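Side-chain contacts in sefir domain protein (Bacillus cereus F65185, PDB 5Y8E), which probably acts in bacterial signalling as a SEFIR domain that associates with other SEFIR domains: residues Lys99-Ser104 / Lys136-Leu141; Tyr112-Phe117 / Arg121-Trp126. All coordinates share one frame; numbering follows the deposited sequence.

From the N terminus, the chain first lays down strands 3-7, 33-35 and 60-65 and then reaches strand 100-108, which carries one segment of contact 1 and is paired with the strands flanking contact 2. The chain then turns back through strand 111-112, loops out and returns as strand 124-125; contact 2 closes this short excursion, with three residues between its segments. Helix 131-143 follows and lies against strand 100-108, so contact 1 closes a wider loop of 31 residues with contact 2 nested inside it. The two meet at strand 124-125, where Pro102 and Ser104 make backbone hydrogen bonds with Leu124. Together they tie the last helix and the edge loop to the central sheet.

Contact 1 (Lys99-Ser104 / Lys136-Leu141); sequences KFIPIS and KELERL
Arg140 NH2 reaches Glu137 OE2 at 2.8 Å, one half of a salt bridge on the helix whose Leu138 and Leu141 pack against Ile101 and Ile103. The grip is side-on: Arg140 NE meets Glu137 OE1 at 2.9 Å, both bonds are nearly straight (171° at NE, 166° at NH2), and the oxygens lie in the guanidinium plane, which should limit its rotation, while the carboxylate is tilted against it. The contact is apolar. Ile101 has CG1 beside its backbone N (chi1 -56°) and an extended chi2, sending CD1 against the helix backbone, 3.7 Å from Leu141 C. The other branch, Ile101 CG2, meets two methyls, Leu141 CD1 at 4.0 Å and Leu138 CD1 at 4.1 Å. This is helix-on-sheet packing of the flavodoxin-like fold that SEFIR domains share with TIR domains: strand 100-104 and helix 136-141 run nearly antiparallel, their axes 10.3 Å apart. Two residues on along the strand and about one helical turn back, the side chains of Ile103 and Leu138 cross at about a right angle, Ile103 CD1 lying 3.8 Å from Leu138 CD1 and 4.0 Å from Leu138 CD2. Leu62 touches Ile101 and Leu138, and Leu124 also packs on Leu138.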
loop_
_atom_site.group_PDB
_atom_site.type_symbol
_atom_site.label_atom_id
_atom_site.label_comp_id
_atom_site.label_asym_id
_atom_site.label_seq_id
_atom_site.Cartn_x
_atom_site.Cartn_y
_atom_site.Cartn_z
ATOM N N LYS A 99 5.365 -7.205 -5.157
ATOM C CA LYS A 99 5.589 -6.362 -3.981
ATOM C C LYS A 99 4.316 -5.725 -3.454
ATOM O O LYS A 99 4.198 -5.485 -2.251
ATOM C CB LYS A 99 6.599 -5.245 -4.269
ATOM C CG LYS A 99 8.049 -5.650 -4.130
ATOM C CD LYS A 99 8.906 -4.436 -3.752
ATOM C CE LYS A 99 10.362 -4.754 -3.912
ATOM N NZ LYS A 99 11.229 -3.643 -3.456
ATOM N N PHE A 100 3.366 -5.437 -4.342
ATOM C CA PHE A 100 2.210 -4.629 -3.947
ATOM C C PHE A 100 1.084 -5.446 -3.328
ATOM O O PHE A 100 0.713 -6.505 -3.851
ATOM C CB PHE A 100 1.672 -3.826 -5.142
ATOM C CG PHE A 100 2.661 -2.850 -5.711
ATOM C CD1 PHE A 100 2.954 -1.667 -5.039
ATOM C CD2 PHE A 100 3.299 -3.115 -6.919
ATOM C CE1 PHE A 100 3.873 -0.764 -5.558
ATOM C CE2 PHE A 100 4.218 -2.227 -7.447
ATOM C CZ PHE A 100 4.503 -1.042 -6.770
ATOM N N ILE A 101 0.564 -4.953 -2.207
ATOM C CA ILE A 101 -0.659 -5.478 -1.605
ATOM C C ILE A 101 -1.665 -4.337 -1.499
ATOM O O ILE A 101 -1.655 -3.561 -0.532
ATOM C CB ILE A 101 -0.414 -6.075 -0.211
ATOM C CG1 ILE A 101 0.657 -7.162 -0.265
ATOM C CG2 ILE A 101 -1.726 -6.628 0.394
ATOM C CD1 ILE A 101 1.075 -7.670 1.116
ATOM N N PRO A 102 -2.526 -4.206 -2.510
ATOM C CA PRO A 102 -3.531 -3.143 -2.475
ATOM C C PRO A 102 -4.623 -3.499 -1.482
ATOM O O PRO A 102 -5.085 -4.640 -1.478
ATOM C CB PRO A 102 -4.092 -3.149 -3.903
ATOM C CG PRO A 102 -3.033 -3.839 -4.736
ATOM C CD PRO A 102 -2.496 -4.891 -3.812
ATOM N N ILE A 103 -5.005 -2.546 -0.637
ATOM C CA ILE A 103 -6.124 -2.730 0.284
ATOM C C ILE A 103 -7.209 -1.738 -0.106
ATOM O O ILE A 103 -7.008 -0.521 -0.011
ATOM C CB ILE A 103 -5.705 -2.474 1.742
ATOM C CG1 ILE A 103 -4.490 -3.329 2.127
ATOM C CG2 ILE A 103 -6.875 -2.747 2.695
ATOM C CD1 ILE A 103 -3.909 -2.979 3.511
ATOM N N SER A 104 -8.351 -2.245 -0.559
ATOM C CA SER A 104 -9.459 -1.379 -0.967
ATOM C C SER A 104 -10.355 -1.043 0.215
ATOM O O SER A 104 -10.904 -1.935 0.874
ATOM C CB SER A 104 -10.287 -2.029 -2.081
ATOM O OG SER A 104 -11.257 -1.125 -2.588
ATOM N N LYS A 136 -6.180 -10.717 9.354
ATOM C CA LYS A 136 -5.549 -12.025 9.236
ATOM C C LYS A 136 -5.080 -12.258 7.802
ATOM O O LYS A 136 -3.978 -12.773 7.575
ATOM C CB LYS A 136 -6.526 -13.120 9.661
ATOM C CG LYS A 136 -5.982 -14.540 9.574
ATOM C CD LYS A 136 -7.072 -15.527 10.002
ATOM C CE LYS A 136 -6.602 -16.968 9.921
ATOM N NZ LYS A 136 -6.311 -17.386 8.521
ATOM N N GLU A 137 -5.907 -11.875 6.832
ATOM C CA GLU A 137 -5.537 -12.066 5.434
ATOM C C GLU A 137 -4.413 -11.124 5.024
ATOM O O GLU A 137 -3.514 -11.517 4.278
ATOM C CB GLU A 137 -6.748 -11.911 4.507
ATOM C CG GLU A 137 -6.410 -12.018 3.015
ATOM C CD GLU A 137 -5.967 -13.407 2.561
ATOM O OE1 GLU A 137 -5.890 -14.344 3.388
ATOM O OE2 GLU A 137 -5.700 -13.561 1.349
ATOM N N LEU A 138 -4.446 -9.888 5.522
ATOM C CA LEU A 138 -3.360 -8.941 5.248
ATOM C C LEU A 138 -2.034 -9.494 5.759
ATOM O O LEU A 138 -1.008 -9.438 5.068
ATOM C CB LEU A 138 -3.642 -7.585 5.903
ATOM C CG LEU A 138 -2.500 -6.566 5.890
ATOM C CD1 LEU A 138 -2.090 -6.199 4.462
ATOM C CD2 LEU A 138 -2.908 -5.316 6.660
ATOM N N GLU A 139 -2.070 -10.035 6.969
ATOM C CA GLU A 139 -0.894 -10.617 7.602
ATOM C C GLU A 139 -0.362 -11.794 6.780
ATOM O O GLU A 139 0.852 -11.913 6.557
ATOM C CB GLU A 139 -1.275 -11.051 9.012
ATOM C CG GLU A 139 -0.164 -11.639 9.829
ATOM C CD GLU A 139 -0.667 -12.076 11.176
ATOM O OE1 GLU A 139 -0.446 -11.343 12.165
ATOM O OE2 GLU A 139 -1.308 -13.143 11.239
ATOM N N ARG A 140 -1.268 -12.656 6.324
ATOM C CA ARG A 140 -0.897 -13.780 5.461
ATOM C C ARG A 140 -0.194 -13.302 4.192
ATOM O O ARG A 140 0.854 -13.834 3.812
ATOM C CB ARG A 140 -2.134 -14.603 5.079
ATOM C CG ARG A 140 -1.788 -15.911 4.373
ATOM C CD ARG A 140 -2.997 -16.611 3.768
ATOM N NE ARG A 140 -3.559 -15.867 2.643
ATOM C CZ ARG A 140 -3.043 -15.868 1.415
ATOM N NH1 ARG A 140 -1.947 -16.569 1.152
ATOM N NH2 ARG A 140 -3.617 -15.165 0.447
ATOM N N LEU A 141 -0.776 -12.303 3.536
ATOM C CA LEU A 141 -0.216 -11.776 2.287
ATOM C C LEU A 141 1.167 -11.154 2.495
ATOM O O LEU A 141 2.056 -11.276 1.643
ATOM C CB LEU A 141 -1.174 -10.751 1.681
ATOM C CG LEU A 141 -2.476 -11.321 1.114
ATOM C CD1 LEU A 141 -3.494 -10.219 0.898
ATOM C CD2 LEU A 141 -2.186 -12.050 -0.190
#

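Contact 2 (Tyr112-Phe117 / Arg121-Trp126); sequences YFLPDF and RFALGW
Segments 112-117 and 121-126 run back past each other, their end-to-end directions 148° apart, with the CA atoms of Tyr112 and Gly125 7.0 Å apart and no backbone hydrogen bond between them. They form the two limbs of the loop joining strand 111-112 to strand 124-125, both of which pair with strand 100-108 in the flavodoxin-like fold of the SEFIR domain. Where strand 111-112 ends, the Tyr112 ring lies obliquely by the backbone of Gly125, Tyr112 CZ being 3.6 Å from Gly125 CA. Ala123 CB comes next, touching Tyr112 CD2 at 4.0 Å and Leu114 CD1 at 3.9 Å. The side chains of Leu114 and Arg121 lie alongside and point opposite ways, and Leu114 CD2 sits 3.8 Å above the centre of the guanidinium plane of Arg121. Bends at chi2 (-63°) and chi3 fold the arginine back over the leucine. There Arg121 NH2 donates to Pro115 O at 2.7 Å, in the carbonyl plane, and also bonds Phe118 O between the limbs, so two carbonyls share NH2 and should restrict the turning of the group. A water bonded to Tyr112 O at 2.8 Å accepts a weak bond from Arg121 NH1.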
loop_
_atom_site.group_PDB
_atom_site.type_symbol
_atom_site.label_atom_id
_atom_site.label_comp_id
_atom_site.label_asym_id
_atom_site.label_seq_id
_atom_site.Cartn_x
_atom_site.Cartn_y
_atom_site.Cartn_z
ATOM N N TYR A 112 -13.695 -2.573 -6.544
ATOM C CA TYR A 112 -12.722 -2.049 -5.595
ATOM C C TYR A 112 -12.090 -0.747 -6.060
ATOM O O TYR A 112 -11.873 -0.531 -7.258
ATOM C CB TYR A 112 -11.616 -3.079 -5.355
ATOM C CG TYR A 112 -12.066 -4.277 -4.558
ATOM C CD1 TYR A 112 -13.040 -4.152 -3.579
ATOM C CD2 TYR A 112 -11.518 -5.534 -4.788
ATOM C CE1 TYR A 112 -13.456 -5.236 -2.852
ATOM C CE2 TYR A 112 -11.926 -6.627 -4.063
ATOM C CZ TYR A 112 -12.898 -6.470 -3.096
ATOM O OH TYR A 112 -13.324 -7.554 -2.361
ATOM N N PHE A 113 -11.802 0.121 -5.098
ATOM C CA PHE A 113 -10.969 1.277 -5.361
ATOM C C PHE A 113 -9.578 0.754 -5.657
ATOM O O PHE A 113 -8.877 0.266 -4.772
ATOM C CB PHE A 113 -10.961 2.224 -4.165
ATOM C CG PHE A 113 -12.290 2.877 -3.909
ATOM C CD1 PHE A 113 -12.954 3.549 -4.926
ATOM C CD2 PHE A 113 -12.881 2.806 -2.657
ATOM C CE1 PHE A 113 -14.177 4.148 -4.694
ATOM C CE2 PHE A 113 -14.103 3.400 -2.419
ATOM C CZ PHE A 113 -14.752 4.069 -3.440
ATOM N N LEU A 114 -9.232 0.801 -6.934
ATOM C CA LEU A 114 -7.931 0.380 -7.420
ATOM C C LEU A 114 -7.581 1.349 -8.536
ATOM O O LEU A 114 -8.428 1.643 -9.384
ATOM C CB LEU A 114 -8.017 -1.046 -7.968
ATOM C CG LEU A 114 -6.806 -1.971 -7.874
ATOM C CD1 LEU A 114 -6.307 -2.018 -6.449
ATOM C CD2 LEU A 114 -7.177 -3.362 -8.335
ATOM N N PRO A 115 -6.343 1.870 -8.536
ATOM C CA PRO A 115 -5.984 2.779 -9.631
ATOM C C PRO A 115 -6.082 2.070 -10.979
ATOM O O PRO A 115 -5.855 0.857 -11.021
ATOM C CB PRO A 115 -4.532 3.140 -9.313
ATOM C CG PRO A 115 -4.448 3.023 -7.825
ATOM C CD PRO A 115 -5.300 1.820 -7.496
ATOM N N ASP A 116 -6.426 2.812 -12.035
ATOM C CA ASP A 116 -6.679 2.258 -13.372
ATOM C C ASP A 116 -5.519 1.431 -13.912
ATOM O O ASP A 116 -5.718 0.454 -14.643
ATOM C CB ASP A 116 -6.938 3.386 -14.381
ATOM C CG ASP A 116 -8.253 4.100 -14.155
ATOM O OD1 ASP A 116 -9.211 3.467 -13.658
ATOM O OD2 ASP A 116 -8.326 5.303 -14.494
ATOM N N PHE A 117 -4.306 1.845 -13.561
ATOM C CA PHE A 117 -3.102 1.303 -14.180
ATOM C C PHE A 117 -2.507 0.103 -13.454
ATOM O O PHE A 117 -1.529 -0.483 -13.920
ATOM C CB PHE A 117 -2.049 2.400 -14.357
ATOM C CG PHE A 117 -1.698 3.114 -13.096
ATOM C CD1 PHE A 117 -0.715 2.616 -12.258
ATOM C CD2 PHE A 117 -2.335 4.298 -12.758
ATOM C CE1 PHE A 117 -0.387 3.275 -11.092
ATOM C CE2 PHE A 117 -2.009 4.967 -11.598
ATOM C CZ PHE A 117 -1.034 4.454 -10.759
ATOM N N ARG A 121 -6.072 -6.963 -11.119
ATOM C CA ARG A 121 -7.243 -6.320 -10.535
ATOM C C ARG A 121 -7.478 -6.803 -9.113
ATOM O O ARG A 121 -8.558 -6.618 -8.549
ATOM C CB ARG A 121 -8.484 -6.584 -11.386
ATOM C CG ARG A 121 -8.629 -5.659 -12.582
ATOM C CD ARG A 121 -8.801 -4.212 -12.137
ATOM N NE ARG A 121 -7.579 -3.434 -12.316
ATOM C CZ ARG A 121 -7.472 -2.141 -12.024
ATOM N NH1 ARG A 121 -8.514 -1.483 -11.532
ATOM N NH2 ARG A 121 -6.325 -1.506 -12.223
ATOM N N PHE A 122 -6.457 -7.420 -8.532
ATOM C CA PHE A 122 -6.592 -7.959 -7.192
ATOM C C PHE A 122 -6.291 -6.912 -6.134
ATOM O O PHE A 122 -5.510 -5.977 -6.343
ATOM C CB PHE A 122 -5.729 -9.212 -7.007
ATOM C CG PHE A 122 -4.403 -8.956 -6.345
ATOM C CD1 PHE A 122 -4.163 -9.412 -5.057
ATOM C CD2 PHE A 122 -3.392 -8.278 -7.014
ATOM C CE1 PHE A 122 -2.943 -9.190 -4.440
ATOM C CE2 PHE A 122 -2.168 -8.050 -6.405
ATOM C CZ PHE A 122 -1.941 -8.510 -5.115
ATOM N N ALA A 123 -6.942 -7.080 -4.995
ATOM C CA ALA A 123 -6.799 -6.177 -3.879
ATOM C C ALA A 123 -7.394 -6.926 -2.719
ATOM O O ALA A 123 -8.235 -7.803 -2.921
ATOM C CB ALA A 123 -7.582 -4.905 -4.131
ATOM N N LEU A 124 -6.953 -6.601 -1.513
ATOM C CA LEU A 124 -7.644 -7.071 -0.319
ATOM C C LEU A 124 -8.801 -6.126 -0.080
ATOM O O LEU A 124 -8.596 -4.952 0.238
ATOM C CB LEU A 124 -6.704 -7.081 0.884
ATOM C CG LEU A 124 -7.332 -7.383 2.253
ATOM C CD1 LEU A 124 -7.980 -8.744 2.230
ATOM C CD2 LEU A 124 -6.278 -7.312 3.345
ATOM N N GLY A 125 -10.019 -6.625 -0.266
ATOM C CA GLY A 125 -11.206 -5.843 0.028
ATOM C C GLY A 125 -11.412 -5.798 1.529
ATOM O O GLY A 125 -11.806 -6.795 2.136
ATOM N N TRP A 126 -11.131 -4.654 2.137
ATOM C CA TRP A 126 -11.253 -4.526 3.586
ATOM C C TRP A 126 -12.696 -4.700 4.051
ATOM O O TRP A 126 -13.616 -4.060 3.537
ATOM C CB TRP A 126 -10.689 -3.183 4.053
ATOM C CG TRP A 126 -10.406 -3.128 5.524
ATOM C CD1 TRP A 126 -11.153 -2.505 6.486
ATOM C CD2 TRP A 126 -9.290 -3.718 6.202
ATOM N NE1 TRP A 126 -10.569 -2.678 7.723
ATOM C CE2 TRP A 126 -9.422 -3.414 7.572
ATOM C CE3 TRP A 126 -8.189 -4.472 5.777
ATOM C CZ2 TRP A 126 -8.492 -3.842 8.524
ATOM C CZ3 TRP A 126 -7.265 -4.893 6.721
ATOM C CH2 TRP A 126 -7.423 -4.578 8.077
HETATM O O HOH W 1 -11.139 -2.242 -9.353
#